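Local atomic coordinates of sugar fermentation stimulation protein homolog (PDB entry 4DA2), a protein that probably binds DNA and combines an OB-fold domain with a PD-(D/E)xK nuclease-like domain that carries bound calcium ions. Residues A[161-165]-A[166-170]. The protein carries 1 engineered substitution. Sequence-based numbering, arbitrary orientation.
Sequences IKLAR and DGKRA
Lys162 meets Asp166 one turn further along through both backbone and side chain. Asp166 N donates to Lys162 O at 2.9 Å, while the ammonium NZ of Lys162 bridges the carboxylate, 3.1 Å from Asp166 OD1 and 3.0 Å from Asp166 OD2, each through its syn lone pair. With CG anti to the backbone N (chi1 164°) and a bend at chi2, the lysine chain bends forward over the helix end to the carboxylate. Leu163 O receives Lys168 N at 2.8 Å. This bond, the one from Gly167 N to Ala164 O (3.0 Å) and the positive phi of Gly167 (72°) make a Schellman motif, which ends helix 151-165 and leads the chain into strand 169-176, paired parallel with strand 127-139 in the sheet of the PD-(D/E)xK domain. Leu163 CD2 packs on the aliphatic stem of Lys168, 3.7 Å from Lys168 CD, the two side chains crossing at about a right angle; Leu163 CB rests against Ala170 CB, and the Leu163 side chain also touches Phe129 of strand 127-139. Ala164 CA makes a CH···O contact with Lys168 O. Arg165 extends away from the turn to a salt bridge with Glu200 on helix 192-204, its guanidinium face lying over Ile161 CG2.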
ATOM      1  N   ILE A 161     -14.652 -11.662  -3.097  1.00 15.24           N
ATOM      2  CA  ILE A 161     -16.000 -12.043  -2.695  1.00 14.67           C
ATOM      3  C   ILE A 161     -16.337 -13.429  -3.275  1.00 18.63           C
ATOM      4  O   ILE A 161     -16.829 -14.312  -2.559  1.00 17.07           O
ATOM      5  CB  ILE A 161     -17.035 -10.982  -3.143  1.00 15.32           C
ATOM      6  CG1 ILE A 161     -16.889  -9.700  -2.311  1.00 15.48           C
ATOM      7  CG2 ILE A 161     -18.467 -11.565  -3.044  1.00 20.77           C
ATOM      8  CD1 ILE A 161     -17.667  -8.511  -2.851  1.00 16.56           C
ATOM      9  N   LYS A 162     -16.048 -13.629  -4.560  1.00 17.59           N
ATOM     10  CA  LYS A 162     -16.360 -14.910  -5.204  1.00 19.10           C
ATOM     11  C   LYS A 162     -15.562 -16.075  -4.578  1.00 16.56           C
ATOM     12  O   LYS A 162     -16.115 -17.141  -4.325  1.00 19.29           O
ATOM     13  CB  LYS A 162     -16.124 -14.818  -6.708  1.00 18.60           C
ATOM     14  CG  LYS A 162     -16.043 -16.184  -7.453  1.00 22.35           C
ATOM     15  CD  LYS A 162     -17.377 -16.885  -7.632  1.00 47.48           C
ATOM     16  CE  LYS A 162     -17.292 -17.897  -8.778  1.00 31.82           C
ATOM     17  NZ  LYS A 162     -18.061 -19.125  -8.485  1.00 34.35           N
ATOM     18  N   LEU A 163     -14.271 -15.862  -4.321  1.00 15.29           N
ATOM     19  CA  LEU A 163     -13.462 -16.850  -3.592  1.00 12.88           C
ATOM     20  C   LEU A 163     -14.138 -17.248  -2.249  1.00 16.95           C
ATOM     21  O   LEU A 163     -14.352 -18.439  -1.980  1.00 24.31           O
ATOM     22  CB  LEU A 163     -12.067 -16.286  -3.326  1.00 15.97           C
ATOM     23  CG  LEU A 163     -11.106 -16.249  -4.519  1.00 16.91           C
ATOM     24  CD1 LEU A 163      -9.875 -15.477  -4.112  1.00 15.17           C
ATOM     25  CD2 LEU A 163     -10.724 -17.663  -4.889  1.00 21.98           C
ATOM     26  N   ALA A 164     -14.511 -16.249  -1.435  1.00 16.28           N
ATOM     27  CA  ALA A 164     -15.114 -16.507  -0.117  1.00 16.64           C
ATOM     28  C   ALA A 164     -16.433 -17.272  -0.217  1.00 19.79           C
ATOM     29  O   ALA A 164     -16.709 -18.130   0.612  1.00 26.34           O
ATOM     30  CB  ALA A 164     -15.319 -15.223   0.653  1.00 19.57           C
ATOM     31  N   ARG A 165     -17.243 -16.937  -1.221  1.00 21.74           N
ATOM     32  CA  ARG A 165     -18.526 -17.638  -1.446  1.00 28.51           C
ATOM     33  C   ARG A 165     -18.332 -19.059  -1.949  1.00 32.61           C
ATOM     34  O   ARG A 165     -19.151 -19.943  -1.674  1.00 29.57           O
ATOM     35  CB  ARG A 165     -19.418 -16.863  -2.398  1.00 23.83           C
ATOM     36  CG  ARG A 165     -20.112 -15.707  -1.709  1.00 18.80           C
ATOM     37  CD  ARG A 165     -20.842 -14.806  -2.691  1.00 36.04           C
ATOM     38  NE  ARG A 165     -21.400 -13.658  -1.981  1.00 29.60           N
ATOM     39  CZ  ARG A 165     -21.804 -12.533  -2.565  1.00 52.76           C
ATOM     40  NH1 ARG A 165     -21.739 -12.391  -3.887  1.00 28.19           N
ATOM     41  NH2 ARG A 165     -22.277 -11.544  -1.825  1.00 47.49           N
ATOM     42  N   ASP A 166     -17.236 -19.279  -2.665  1.00 21.72           N
ATOM     43  CA  ASP A 166     -16.837 -20.622  -3.056  1.00 29.09           C
ATOM     44  C   ASP A 166     -16.185 -21.367  -1.893  1.00 32.57           C
ATOM     45  O   ASP A 166     -15.718 -22.490  -2.058  1.00 32.63           O
ATOM     46  CB  ASP A 166     -15.890 -20.579  -4.250  1.00 32.55           C
ATOM     47  CG  ASP A 166     -16.595 -20.246  -5.545  1.00 31.73           C
ATOM     48  OD1 ASP A 166     -17.839 -20.161  -5.568  1.00 26.44           O
ATOM     49  OD2 ASP A 166     -15.901 -20.057  -6.552  1.00 35.52           O
ATOM     50  N   GLY A 167     -16.146 -20.728  -0.727  1.00 30.77           N
ATOM     51  CA  GLY A 167     -15.534 -21.306   0.476  1.00 26.76           C
ATOM     52  C   GLY A 167     -14.018 -21.374   0.464  1.00 42.21           C
ATOM     53  O   GLY A 167     -13.429 -22.231   1.125  1.00 31.81           O
ATOM     54  N   LYS A 168     -13.378 -20.477  -0.282  1.00 20.30           N
ATOM     55  CA  LYS A 168     -11.921 -20.376  -0.237  1.00 19.81           C
ATOM     56  C   LYS A 168     -11.512 -19.234   0.693  1.00 18.98           C
ATOM     57  O   LYS A 168     -12.300 -18.304   0.942  1.00 29.93           O
ATOM     58  CB  LYS A 168     -11.329 -20.194  -1.628  1.00 25.50           C
ATOM     59  CG  LYS A 168     -11.437 -21.452  -2.487  1.00 40.18           C
ATOM     60  CD  LYS A 168     -11.622 -21.091  -3.936  1.00 32.04           C
ATOM     61  CE  LYS A 168     -11.630 -22.333  -4.817  1.00 45.55           C
ATOM     62  NZ  LYS A 168     -11.566 -21.971  -6.261  1.00 43.86           N
ATOM     63  N   ARG A 169     -10.280 -19.294   1.186  1.00 19.27           N
ATOM     64  CA  ARG A 169      -9.788 -18.271   2.106  1.00 17.41           C
ATOM     65  C   ARG A 169      -9.311 -17.059   1.304  1.00 17.68           C
ATOM     66  O   ARG A 169      -8.489 -17.169   0.359  1.00 15.19           O
ATOM     67  CB  ARG A 169      -8.660 -18.835   2.995  1.00 18.05           C
ATOM     68  CG  ARG A 169      -9.096 -20.010   3.917  1.00 32.01           C
ATOM     69  CD  ARG A 169      -9.813 -19.479   5.155  1.00 42.20           C
ATOM     70  NE  ARG A 169      -8.987 -18.479   5.830  1.00136.50           N
ATOM     71  CZ  ARG A 169      -9.449 -17.403   6.461  1.00 53.36           C
ATOM     72  NH1 ARG A 169     -10.755 -17.156   6.529  1.00 49.08           N
ATOM     73  NH2 ARG A 169      -8.593 -16.568   7.031  1.00 51.00           N
ATOM     74  N   ALA A 170      -9.825 -15.897   1.690  1.00 19.96           N
ATOM     75  CA  ALA A 170      -9.492 -14.666   1.013  1.00 14.65           C
ATOM     76  C   ALA A 170      -9.314 -13.541   2.035  1.00 15.21           C
ATOM     77  O   ALA A 170     -10.038 -13.482   3.044  1.00 14.02           O
ATOM     78  CB  ALA A 170     -10.581 -14.304   0.001  1.00 12.20           C
TER